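Long-range contacts in chaperone SycD (Chlamydia pneumoniae, PDB 4NRH), which probably acts as a cytosolic type III secretion chaperone of the LcrH/SycD family and forms a complex with CopN: residues S8-L13 with K62-E66; E36-P40 with H115-V119; T48-F53 with F88-F92; S79-R84 with S99-L104; A134-Y138 with A147-L151. Numbering follows the deposited sequence.

Contact 1: residues S8-L13 with K62-E66; sequences SHLNYL and KVYKE
The first turn of a helix leaves backbone N-H groups without intrahelical acceptors, and here a carboxylate from a second helix supplies what is missing. Ser8 (phi/psi -65/150) is the N-cap of helix 9-19; with chi1 p, its OG accepts from Asn11 N at 3.2 Å. Glu66, chi1 m and chi2 t, takes the two amides in between: His9 N donates to Glu66 OE2 at 2.7 Å, and Leu10 N to Glu66 OE1 at 3.4 Å, a weak bond. The segment axes cross at -134°, 9.7 Å apart, with CA of Leu10 5.6 Å from CA of Val63. His9 (chi1 t) receives Lys62 CD over its ring face in a CH-pi contact, 3.7 Å from the centroid, while its NE2 is hydrogen-bonded to Asp59. Beside these bonds, Val63 CG1 lies 4.0 Å from Leu10 CB, and Val63 CG2 3.9 Å from Leu13 CD1. Helix 76-89 closes this apolar side: Trp85 packs on Leu10, and Val82 and Leu86 on Val63.

Contact 2: residues E36-P40 with H115-V119; sequences EGYVP and HAYGV
This is a loop-on-helix contact, in which the irregular segment 36-40 is laid along one face of helix 110-123, close to the middle of the chain. The loop leaves helix 31-35 through Gly37, whose positive phi (71/11) turns the chain, and then runs extended through Tyr38, Val39 and Pro40 (phi/psi -83/121, -121/105 and -58/127). The register sets CA of Gly37 7.2 Å from that of His115, and CA of Val39 6.0 Å from that of Val119, so the loop advances as the helix makes one turn. His115 and Val119, four residues apart, both direct CA-to-CB toward it. With chi1 t, His115 extends its ring so that Gly37 N lies over one face and Tyr38 O near the ring plane; NE2 donates to Tyr38 O at 2.8 Å, a weak bond with a bent angle of 122°. Helix 110-123 is the second helix of a tetratricopeptide repeat, and Trp97 on the first, helix 94-106, touches Tyr38, Pro40, His115 and Val119, so the loop packs against both helices of the repeat. Val119, chi1 t, makes the apolar contact, its CG1 meeting Pro40 CD at 3.6 Å; separately, its CG2 approaches Tyr38 O to 3.5 Å, a van der Waals contact. CopN also reaches this loop: Gln288 of CopN donates to Val39 O and Ala284 of CopN packs on Tyr38.

Contact 3: residues T48-F53 with F88-F92; sequences TYQKIF and FFNPF
A helix that ends beside the start of another can pass spare carbonyls to spare amides. CA of Gln50 lies 4.7 Å from CA of Phe89, and CA of Thr48 5.8 Å from CA of Asn90. Phe88, in the last turn of helix 76-89, has chi1 t, and its ring lies nearly parallel to that of Tyr49 (planes at 7°, centroids 4.9 Å apart), slid so far that the two barely overlap. Phe88 O is joined to Tyr49 N through water 1, at 3.0 and 2.9 Å respectively. Phe89, chi1 m, closes the helix, and its O accepts from Gln50 N at 2.9 Å; its CE1 packs 3.7 Å from Phe53 CD2. Asn90 departs from helical geometry (-148/92). Its ND2 donates to Gln50 OE1 at 2.6 Å while its OD1 accepts from Phe92 N at 3.1 Å. Thr48 CG2 lies at the edge of the Phe92 ring, near its plane, 3.7 Å from Phe92 CE2. Tyr49 and Phe88 also pack on Ser278 of CopN. Two recognised motifs thus meet where the helices adjoin: the Asn90 Asx turn and the Thr48 N-cap, whose OG1 (chi1 p) accepts from Lys51 N at 3.3 Å.

Contact 4: residues S79-R84 with S99-L104; sequences SITVFR and SLGASL
Segments 79-84 and 99-104 exemplify an antiparallel helix pair that mixes large apolar side chains with serines, with axes 9.1 Å apart and crossing at -156°; the closest CA pair is Phe83 and Leu100, at 5.4 Å. Ser79, chi1 p, points CA-to-CB toward the partner; its OG lies 2.8 Å from Ser103 OG and is hydrogen-bonded to Tyr76 O, while Ser103 OG donates to Ser99 O at 3.0 Å. Ile80 (chi1 m, chi2 t) places CG1 3.6 Å from Ser103 CB and CD1 3.7 Å from Leu104 CD2. The pairing is consistent with neighbouring tetratricopeptide repeats, helix 76-89 probably closing one and helix 94-106 opening the next, with helices 57-72 and 110-123 packed alongside. Phe83, chi1 m, lays its ring face against Ser99 CB, a CH-pi contact 3.6 Å from the centroid, and its CB meets Leu100 CB at 3.8 Å; Ser99 OG turns to Tyr64 OH on helix 57-72, to which it is hydrogen-bonded. Arg84 covers the other flank with its aliphatic part, CG 4.0 Å from Leu100 CD1, before NH2 comes within 3.8 Å of Leu104 CD2 and Leu35 of helix 31-35 packs on the side chain.

Contact 5: residues A134-Y138 with A147-L151; sequences AYICY and AEKAL
Small residues allow two helices to pack closely, and the hairpin of segments 134-138 and 147-151 is a good example. Both are regular helix, their axes 8.0 Å apart and nearly antiparallel at 170°, and CA of Tyr135 comes within 4.3 Å of CA of Ala147. The side-chain contacts are apolar. Two tyrosines of the first helix, one turn apart, straddle Ala147 with different rotamers. Tyr135 has chi1 at 149°, outside the regular wells, and chi2 near 82°; this carries its ring past Ala147, with CD1 3.9 Å from Ala147 CB and 3.4 Å from Ala147 O, which lies near the ring plane. One ring face is met by Leu151 CG in a CH-pi contact, 3.9 Å from the centroid, and Leu151 also lies between rotamer wells, with chi1 -140° and chi2 -139°. Tyr138 takes the ordinary m rotamer: its CB sits 3.6 Å from Ala147 CB, and Ala150 CB lies at the ring edge, near its plane, 4.1 Å from Tyr138 CD2. Ala150, pointing CA-to-CB toward the partner, fills the space beside Ala134, CB to CB 4.2 Å. Such a close small-residue crossing is consistent with the two antiparallel helices of one tetratricopeptide repeat. Helix 110-123 packs against the first helix, Leu114 touching Tyr138, whereas helix 165-174 packs nearby, Ile174 touching Tyr135 and Ile171 touching Leu151.

The five contacts sample one helical array from its N-terminal end to its C-terminal end. Contact 4 is the most deeply buried and nearest the chain's centre; contacts 1 and 5 lie on opposite sides of that centre, their own centres 33 Å apart. Contacts 3 and 4 share helix 76-89, and contact 1 touches contact 4 through Tyr64 and Ser99, whereas contact 5 reaches contact 2 through Cys137 and Tyr117. Chemistry follows position: helix-end contacts 1 and 3 depend on backbone amides or carbonyls, while contacts 4 and 5, where antiparallel helices lie side by side, depend mainly on close-packed side chains. Contacts 2 and 3, joined where Pro40 meets Pro91 and Phe92, also face CopN.

Contact 1: residues S8-L13 with K62-E66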
# COMPACT_ATOMS: atom_id res chain seq x y z
N SER D 8 13.20 14.87 -7.30
CA SER D 8 14.28 14.09 -6.70
C SER D 8 14.31 12.68 -7.27
O SER D 8 13.27 12.14 -7.66
CB SER D 8 14.14 14.05 -5.18
OG SER D 8 13.28 12.99 -4.78
N HIS D 9 15.50 12.08 -7.33
CA HIS D 9 15.65 10.74 -7.88
C HIS D 9 14.89 9.71 -7.05
O HIS D 9 14.45 8.69 -7.58
CB HIS D 9 17.13 10.36 -7.96
CG HIS D 9 17.42 9.26 -8.93
ND1 HIS D 9 17.23 9.40 -10.29
CD2 HIS D 9 17.88 8.00 -8.74
CE1 HIS D 9 17.56 8.28 -10.90
NE2 HIS D 9 17.96 7.41 -9.98
N LEU D 10 14.76 9.97 -5.75
CA LEU D 10 14.02 9.09 -4.86
C LEU D 10 12.56 8.99 -5.29
O LEU D 10 12.00 7.90 -5.39
CB LEU D 10 14.10 9.58 -3.41
CG LEU D 10 13.26 8.80 -2.40
CD1 LEU D 10 13.62 7.32 -2.42
CD2 LEU D 10 13.41 9.38 -1.00
N ASN D 11 11.95 10.14 -5.55
CA ASN D 11 10.56 10.19 -5.99
C ASN D 11 10.40 9.55 -7.36
O ASN D 11 9.38 8.92 -7.64
CB ASN D 11 10.07 11.64 -6.03
CG ASN D 11 9.88 12.22 -4.64
OD1 ASN D 11 9.38 11.56 -3.74
ND2 ASN D 11 10.29 13.48 -4.47
N TYR D 12 11.41 9.71 -8.21
CA TYR D 12 11.42 9.05 -9.51
C TYR D 12 11.37 7.54 -9.37
O TYR D 12 10.61 6.87 -10.08
CB TYR D 12 12.67 9.46 -10.30
CG TYR D 12 12.97 8.55 -11.48
CD1 TYR D 12 12.31 8.73 -12.70
CD2 TYR D 12 13.90 7.53 -11.38
CE1 TYR D 12 12.58 7.91 -13.78
CE2 TYR D 12 14.18 6.71 -12.46
CZ TYR D 12 13.51 6.90 -13.65
OH TYR D 12 13.78 6.08 -14.72
N LEU D 13 12.16 7.00 -8.45
CA LEU D 13 12.22 5.56 -8.22
C LEU D 13 10.91 5.02 -7.67
O LEU D 13 10.40 4.01 -8.15
CB LEU D 13 13.37 5.22 -7.27
CG LEU D 13 14.78 5.40 -7.84
CD1 LEU D 13 15.83 5.18 -6.75
CD2 LEU D 13 15.01 4.45 -9.01
N LYS D 62 22.69 8.10 -5.77
CA LYS D 62 22.09 9.39 -6.09
C LYS D 62 21.16 9.82 -4.97
O LYS D 62 21.16 10.98 -4.56
CB LYS D 62 21.31 9.32 -7.41
CG LYS D 62 22.16 9.14 -8.65
CD LYS D 62 21.27 9.05 -9.89
CE LYS D 62 22.08 8.87 -11.16
NZ LYS D 62 21.20 8.67 -12.35
N VAL D 63 20.36 8.88 -4.48
CA VAL D 63 19.43 9.13 -3.39
C VAL D 63 20.18 9.45 -2.10
O VAL D 63 19.77 10.32 -1.32
CB VAL D 63 18.49 7.93 -3.16
CG1 VAL D 63 17.57 8.18 -1.98
CG2 VAL D 63 17.67 7.66 -4.42
N TYR D 64 21.30 8.76 -1.88
CA TYR D 64 22.12 8.99 -0.70
C TYR D 64 22.64 10.43 -0.65
O TYR D 64 22.63 11.06 0.40
CB TYR D 64 23.30 8.02 -0.65
CG TYR D 64 24.18 8.20 0.56
CD1 TYR D 64 23.69 7.95 1.84
CD2 TYR D 64 25.49 8.62 0.44
CE1 TYR D 64 24.48 8.12 2.96
CE2 TYR D 64 26.30 8.79 1.55
CZ TYR D 64 25.79 8.54 2.81
OH TYR D 64 26.58 8.71 3.92
N LYS D 65 23.10 10.92 -1.79
CA LYS D 65 23.59 12.29 -1.89
C LYS D 65 22.48 13.30 -1.61
O LYS D 65 22.71 14.33 -0.98
CB LYS D 65 24.21 12.55 -3.27
CG LYS D 65 25.56 11.88 -3.47
CD LYS D 65 26.11 12.13 -4.86
CE LYS D 65 26.31 13.61 -5.11
NZ LYS D 65 26.73 13.89 -6.52
N GLU D 66 21.27 12.99 -2.08
CA GLU D 66 20.11 13.83 -1.82
C GLU D 66 19.84 13.96 -0.33
O GLU D 66 19.56 15.05 0.17
CB GLU D 66 18.87 13.28 -2.53
CG GLU D 66 18.96 13.27 -4.05
CD GLU D 66 17.67 12.83 -4.71
OE1 GLU D 66 16.96 11.98 -4.12
OE2 GLU D 66 17.37 13.32 -5.81

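Contact 2: residues E36-P40 with H115-V119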
# COMPACT_ATOMS: atom_id res chain seq x y z
N GLU D 36 11.61 -0.23 13.33
CA GLU D 36 11.84 -0.28 14.78
C GLU D 36 12.32 -1.66 15.23
O GLU D 36 11.70 -2.68 14.93
CB GLU D 36 10.57 0.11 15.53
CG GLU D 36 10.81 0.66 16.94
CD GLU D 36 11.20 -0.41 17.94
OE1 GLU D 36 10.74 -1.56 17.80
OE2 GLU D 36 11.96 -0.10 18.88
N GLY D 37 13.43 -1.68 15.97
CA GLY D 37 13.96 -2.92 16.52
C GLY D 37 14.57 -3.83 15.48
O GLY D 37 14.89 -4.99 15.77
N TYR D 38 14.74 -3.32 14.27
CA TYR D 38 15.26 -4.11 13.16
C TYR D 38 16.78 -4.18 13.17
O TYR D 38 17.46 -3.16 13.10
CB TYR D 38 14.77 -3.53 11.83
CG TYR D 38 15.25 -4.26 10.60
CD1 TYR D 38 15.20 -5.65 10.53
CD2 TYR D 38 15.75 -3.57 9.51
CE1 TYR D 38 15.63 -6.32 9.40
CE2 TYR D 38 16.19 -4.23 8.38
CZ TYR D 38 16.13 -5.61 8.33
OH TYR D 38 16.56 -6.26 7.20
N VAL D 39 17.31 -5.40 13.23
CA VAL D 39 18.73 -5.64 13.07
C VAL D 39 18.94 -6.59 11.89
O VAL D 39 18.68 -7.79 12.01
CB VAL D 39 19.37 -6.23 14.34
CG1 VAL D 39 20.87 -6.45 14.13
CG2 VAL D 39 19.12 -5.33 15.53
N PRO D 40 19.41 -6.05 10.76
CA PRO D 40 19.59 -6.83 9.53
C PRO D 40 20.53 -8.01 9.73
O PRO D 40 21.65 -7.84 10.22
CB PRO D 40 20.18 -5.82 8.54
CG PRO D 40 19.81 -4.48 9.09
CD PRO D 40 19.78 -4.64 10.57
N HIS D 115 19.57 3.10 18.06
CA HIS D 115 19.31 1.89 17.29
C HIS D 115 20.06 1.89 15.97
O HIS D 115 20.63 0.87 15.58
CB HIS D 115 17.80 1.74 17.04
CG HIS D 115 17.46 0.60 16.14
ND1 HIS D 115 16.96 0.78 14.86
CD2 HIS D 115 17.55 -0.74 16.31
CE1 HIS D 115 16.75 -0.39 14.30
NE2 HIS D 115 17.11 -1.33 15.16
N ALA D 116 20.05 3.02 15.28
CA ALA D 116 20.72 3.14 13.98
C ALA D 116 22.23 3.00 14.13
O ALA D 116 22.88 2.35 13.32
CB ALA D 116 20.36 4.47 13.33
N TYR D 117 22.77 3.62 15.18
CA TYR D 117 24.19 3.49 15.50
C TYR D 117 24.56 2.04 15.81
O TYR D 117 25.61 1.55 15.40
CB TYR D 117 24.57 4.39 16.68
CG TYR D 117 24.62 5.86 16.35
CD1 TYR D 117 24.99 6.30 15.09
CD2 TYR D 117 24.31 6.82 17.31
CE1 TYR D 117 25.05 7.65 14.79
CE2 TYR D 117 24.36 8.17 17.02
CZ TYR D 117 24.73 8.58 15.76
OH TYR D 117 24.78 9.92 15.48
N GLY D 118 23.68 1.36 16.55
CA GLY D 118 23.90 -0.02 16.92
C GLY D 118 23.94 -0.95 15.72
O GLY D 118 24.75 -1.87 15.67
N VAL D 119 23.07 -0.70 14.75
CA VAL D 119 23.05 -1.49 13.52
C VAL D 119 24.32 -1.24 12.71
O VAL D 119 24.91 -2.16 12.15
CB VAL D 119 21.81 -1.16 12.66
CG1 VAL D 119 21.92 -1.83 11.30
CG2 VAL D 119 20.55 -1.61 13.38

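Contact 3: residues T48-F53 with F88-F92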
# COMPACT_ATOMS: atom_id res chain seq x y z
N THR D 48 17.09 -8.35 -0.89
CA THR D 48 16.73 -7.01 -0.48
C THR D 48 15.70 -6.44 -1.45
O THR D 48 15.54 -6.97 -2.56
CB THR D 48 17.96 -6.07 -0.43
OG1 THR D 48 18.50 -5.93 -1.75
CG2 THR D 48 19.03 -6.64 0.49
N TYR D 49 15.02 -5.38 -1.05
CA TYR D 49 14.03 -4.76 -1.93
C TYR D 49 14.70 -3.99 -3.07
O TYR D 49 14.08 -3.75 -4.10
CB TYR D 49 13.09 -3.85 -1.13
CG TYR D 49 12.03 -4.65 -0.39
CD1 TYR D 49 11.09 -5.38 -1.10
CD2 TYR D 49 11.99 -4.67 0.99
CE1 TYR D 49 10.13 -6.12 -0.44
CE2 TYR D 49 11.03 -5.41 1.66
CZ TYR D 49 10.10 -6.13 0.94
OH TYR D 49 9.13 -6.87 1.59
N GLN D 50 15.96 -3.60 -2.87
CA GLN D 50 16.75 -3.05 -3.96
C GLN D 50 16.86 -4.09 -5.07
O GLN D 50 16.67 -3.79 -6.25
CB GLN D 50 18.15 -2.65 -3.48
CG GLN D 50 19.14 -2.48 -4.62
CD GLN D 50 20.55 -2.17 -4.15
OE1 GLN D 50 20.87 -2.32 -2.97
NE2 GLN D 50 21.39 -1.74 -5.07
N LYS D 51 17.16 -5.32 -4.67
CA LYS D 51 17.26 -6.45 -5.59
C LYS D 51 15.92 -6.73 -6.26
O LYS D 51 15.83 -6.84 -7.48
CB LYS D 51 17.76 -7.69 -4.85
CG LYS D 51 17.67 -8.98 -5.65
CD LYS D 51 18.69 -9.00 -6.77
CE LYS D 51 18.84 -10.39 -7.35
NZ LYS D 51 19.90 -10.46 -8.39
N ILE D 52 14.88 -6.87 -5.43
CA ILE D 52 13.53 -7.16 -5.91
C ILE D 52 13.01 -6.12 -6.89
O ILE D 52 12.41 -6.47 -7.91
CB ILE D 52 12.55 -7.27 -4.72
CG1 ILE D 52 12.93 -8.46 -3.83
CG2 ILE D 52 11.11 -7.41 -5.21
CD1 ILE D 52 12.26 -8.45 -2.47
N PHE D 53 13.25 -4.84 -6.60
CA PHE D 53 12.73 -3.76 -7.44
C PHE D 53 13.71 -3.39 -8.55
O PHE D 53 13.50 -2.42 -9.28
CB PHE D 53 12.41 -2.53 -6.59
CG PHE D 53 11.25 -2.72 -5.66
CD1 PHE D 53 10.10 -3.35 -6.08
CD2 PHE D 53 11.33 -2.28 -4.34
CE1 PHE D 53 9.03 -3.52 -5.22
CE2 PHE D 53 10.26 -2.45 -3.48
CZ PHE D 53 9.11 -3.08 -3.92
N PHE D 88 15.38 0.86 3.85
CA PHE D 88 14.32 -0.03 3.42
C PHE D 88 14.73 -0.83 2.19
O PHE D 88 14.45 -2.02 2.09
CB PHE D 88 13.04 0.77 3.13
CG PHE D 88 11.98 -0.01 2.40
CD1 PHE D 88 11.10 -0.82 3.09
CD2 PHE D 88 11.85 0.09 1.02
CE1 PHE D 88 10.12 -1.54 2.42
CE2 PHE D 88 10.88 -0.62 0.35
CZ PHE D 88 10.01 -1.43 1.04
N PHE D 89 15.40 -0.16 1.25
CA PHE D 89 15.83 -0.80 0.01
C PHE D 89 17.03 -1.71 0.21
O PHE D 89 17.08 -2.81 -0.33
CB PHE D 89 16.14 0.27 -1.04
CG PHE D 89 14.92 0.90 -1.64
CD1 PHE D 89 13.86 0.12 -2.06
CD2 PHE D 89 14.82 2.28 -1.76
CE1 PHE D 89 12.73 0.70 -2.61
CE2 PHE D 89 13.70 2.87 -2.30
CZ PHE D 89 12.64 2.08 -2.72
N ASN D 90 18.01 -1.25 0.99
CA ASN D 90 19.19 -2.05 1.27
C ASN D 90 19.72 -1.75 2.67
O ASN D 90 20.52 -0.83 2.85
CB ASN D 90 20.28 -1.79 0.23
CG ASN D 90 21.42 -2.80 0.29
OD1 ASN D 90 21.63 -3.46 1.31
ND2 ASN D 90 22.16 -2.92 -0.81
N PRO D 91 19.28 -2.53 3.67
CA PRO D 91 19.63 -2.32 5.08
C PRO D 91 21.03 -2.83 5.44
O PRO D 91 21.40 -2.79 6.61
CB PRO D 91 18.57 -3.12 5.82
CG PRO D 91 18.22 -4.23 4.89
CD PRO D 91 18.34 -3.65 3.50
N PHE D 92 21.78 -3.31 4.45
CA PHE D 92 23.12 -3.84 4.71
C PHE D 92 24.21 -2.84 4.35
O PHE D 92 25.40 -3.15 4.44
CB PHE D 92 23.32 -5.15 3.95
CG PHE D 92 22.35 -6.23 4.33
CD1 PHE D 92 22.52 -6.95 5.50
CD2 PHE D 92 21.25 -6.51 3.53
CE1 PHE D 92 21.63 -7.94 5.86
CE2 PHE D 92 20.35 -7.49 3.89
CZ PHE D 92 20.54 -8.21 5.05
O HOH W 1 15.34 -4.88 1.78

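Contact 4: residues S79-R84 with S99-L104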
# COMPACT_ATOMS: atom_id res chain seq x y z
N SER D 79 16.21 14.61 5.60
CA SER D 79 17.28 13.62 5.52
C SER D 79 16.83 12.29 6.14
O SER D 79 17.12 11.22 5.60
CB SER D 79 18.54 14.13 6.21
OG SER D 79 18.39 14.15 7.62
N ILE D 80 16.13 12.37 7.26
CA ILE D 80 15.62 11.19 7.95
C ILE D 80 14.67 10.41 7.05
O ILE D 80 14.75 9.18 6.96
CB ILE D 80 14.91 11.56 9.26
CG1 ILE D 80 15.93 12.04 10.30
CG2 ILE D 80 14.14 10.38 9.82
CD1 ILE D 80 15.31 12.68 11.52
N THR D 81 13.77 11.12 6.38
CA THR D 81 12.85 10.52 5.42
C THR D 81 13.60 9.73 4.35
O THR D 81 13.26 8.58 4.05
CB THR D 81 11.98 11.59 4.73
OG1 THR D 81 11.12 12.21 5.70
CG2 THR D 81 11.13 10.96 3.64
N VAL D 82 14.63 10.35 3.78
CA VAL D 82 15.41 9.75 2.70
C VAL D 82 16.19 8.51 3.14
O VAL D 82 16.15 7.47 2.47
CB VAL D 82 16.39 10.77 2.10
CG1 VAL D 82 17.33 10.09 1.11
CG2 VAL D 82 15.64 11.91 1.43
N PHE D 83 16.89 8.62 4.26
CA PHE D 83 17.74 7.53 4.74
C PHE D 83 16.93 6.29 5.14
O PHE D 83 17.39 5.17 4.96
CB PHE D 83 18.61 7.99 5.91
CG PHE D 83 19.63 9.02 5.53
CD1 PHE D 83 20.38 8.88 4.37
CD2 PHE D 83 19.85 10.14 6.32
CE1 PHE D 83 21.32 9.82 4.00
CE2 PHE D 83 20.79 11.09 5.96
CZ PHE D 83 21.52 10.93 4.80
N ARG D 84 15.73 6.50 5.68
CA ARG D 84 14.85 5.39 6.00
C ARG D 84 14.46 4.60 4.75
O ARG D 84 14.41 3.38 4.77
CB ARG D 84 13.59 5.87 6.73
CG ARG D 84 13.83 6.35 8.15
CD ARG D 84 12.57 6.25 8.98
NE ARG D 84 12.81 6.55 10.39
CZ ARG D 84 12.30 7.59 11.04
NH1 ARG D 84 11.49 8.43 10.40
NH2 ARG D 84 12.58 7.78 12.32
N SER D 99 24.26 7.58 8.63
CA SER D 99 23.71 8.89 8.29
C SER D 99 22.31 9.06 8.86
O SER D 99 21.91 10.17 9.21
CB SER D 99 23.70 9.08 6.77
OG SER D 99 25.02 9.11 6.25
N LEU D 100 21.56 7.96 8.94
CA LEU D 100 20.24 7.98 9.56
C LEU D 100 20.39 8.28 11.05
O LEU D 100 19.63 9.07 11.61
CB LEU D 100 19.52 6.66 9.34
CG LEU D 100 18.20 6.47 10.09
CD1 LEU D 100 17.23 7.60 9.79
CD2 LEU D 100 17.57 5.12 9.76
N GLY D 101 21.37 7.63 11.68
CA GLY D 101 21.65 7.84 13.08
C GLY D 101 22.06 9.26 13.40
O GLY D 101 21.60 9.85 14.38
N ALA D 102 22.93 9.81 12.56
CA ALA D 102 23.41 11.18 12.73
C ALA D 102 22.27 12.19 12.60
O ALA D 102 22.21 13.17 13.35
CB ALA D 102 24.50 11.49 11.72
N SER D 103 21.38 11.95 11.65
CA SER D 103 20.24 12.83 11.43
C SER D 103 19.27 12.80 12.61
O SER D 103 18.78 13.85 13.05
CB SER D 103 19.50 12.44 10.14
OG SER D 103 20.31 12.67 9.01
N LEU D 104 19.01 11.61 13.12
CA LEU D 104 18.18 11.45 14.32
C LEU D 104 18.86 12.08 15.53
O LEU D 104 18.20 12.67 16.39
CB LEU D 104 17.89 9.97 14.58
CG LEU D 104 17.02 9.24 13.55
CD1 LEU D 104 17.15 7.74 13.71
CD2 LEU D 104 15.57 9.68 13.66

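Contact 5: residues A134-Y138 with A147-L151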
# COMPACT_ATOMS: atom_id res chain seq x y z
N ALA D 134 27.20 6.38 20.10
CA ALA D 134 26.27 5.71 21.00
C ALA D 134 26.55 6.16 22.43
O ALA D 134 25.63 6.39 23.21
CB ALA D 134 26.39 4.20 20.88
N TYR D 135 27.83 6.28 22.76
CA TYR D 135 28.26 6.78 24.07
C TYR D 135 27.72 8.18 24.33
O TYR D 135 27.20 8.46 25.41
CB TYR D 135 29.79 6.77 24.17
CG TYR D 135 30.37 7.85 25.05
CD1 TYR D 135 30.44 7.69 26.43
CD2 TYR D 135 30.88 9.02 24.50
CE1 TYR D 135 30.97 8.68 27.24
CE2 TYR D 135 31.42 10.01 25.30
CZ TYR D 135 31.46 9.84 26.67
OH TYR D 135 32.00 10.82 27.47
N ILE D 136 27.86 9.06 23.34
CA ILE D 136 27.33 10.42 23.44
C ILE D 136 25.83 10.42 23.71
O ILE D 136 25.35 11.11 24.60
CB ILE D 136 27.62 11.22 22.15
CG1 ILE D 136 29.12 11.45 21.98
CG2 ILE D 136 26.88 12.55 22.18
CD1 ILE D 136 29.47 12.28 20.76
N CYS D 137 25.09 9.61 22.95
CA CYS D 137 23.64 9.54 23.08
C CYS D 137 23.21 8.96 24.43
O CYS D 137 22.28 9.47 25.06
CB CYS D 137 23.04 8.72 21.94
SG CYS D 137 23.03 9.56 20.34
N TYR D 138 23.89 7.90 24.87
CA TYR D 138 23.62 7.30 26.17
C TYR D 138 23.89 8.30 27.29
O TYR D 138 23.24 8.27 28.34
CB TYR D 138 24.47 6.04 26.37
CG TYR D 138 23.96 4.81 25.65
CD1 TYR D 138 22.61 4.48 25.67
CD2 TYR D 138 24.84 3.98 24.96
CE1 TYR D 138 22.15 3.35 25.01
CE2 TYR D 138 24.38 2.86 24.31
CZ TYR D 138 23.04 2.54 24.33
OH TYR D 138 22.59 1.42 23.68
N ALA D 147 26.50 4.11 28.43
CA ALA D 147 27.51 4.99 27.86
C ALA D 147 28.92 4.43 28.04
O ALA D 147 29.71 4.40 27.09
CB ALA D 147 27.42 6.38 28.47
N GLU D 148 29.24 4.00 29.26
CA GLU D 148 30.57 3.47 29.55
C GLU D 148 30.86 2.18 28.77
O GLU D 148 31.96 2.00 28.26
CB GLU D 148 30.73 3.21 31.05
CG GLU D 148 30.98 4.47 31.87
CD GLU D 148 32.31 5.13 31.53
OE1 GLU D 148 33.26 4.41 31.17
OE2 GLU D 148 32.39 6.37 31.62
N LYS D 149 29.86 1.30 28.69
CA LYS D 149 30.01 0.06 27.94
C LYS D 149 30.28 0.32 26.46
O LYS D 149 31.07 -0.37 25.83
CB LYS D 149 28.76 -0.82 28.10
CG LYS D 149 28.88 -2.18 27.44
CD LYS D 149 27.56 -2.92 27.43
CE LYS D 149 27.08 -3.24 28.84
NZ LYS D 149 25.88 -4.11 28.84
N ALA D 150 29.61 1.34 25.92
CA ALA D 150 29.78 1.72 24.53
C ALA D 150 31.12 2.42 24.31
O ALA D 150 31.72 2.31 23.25
CB ALA D 150 28.64 2.61 24.07
N LEU D 151 31.57 3.15 25.33
CA LEU D 151 32.85 3.84 25.28
C LEU D 151 34.00 2.84 25.19
O LEU D 151 34.94 3.03 24.41
CB LEU D 151 33.03 4.74 26.50
CG LEU D 151 33.67 6.12 26.31
CD1 LEU D 151 34.64 6.42 27.45
CD2 LEU D 151 34.36 6.25 24.96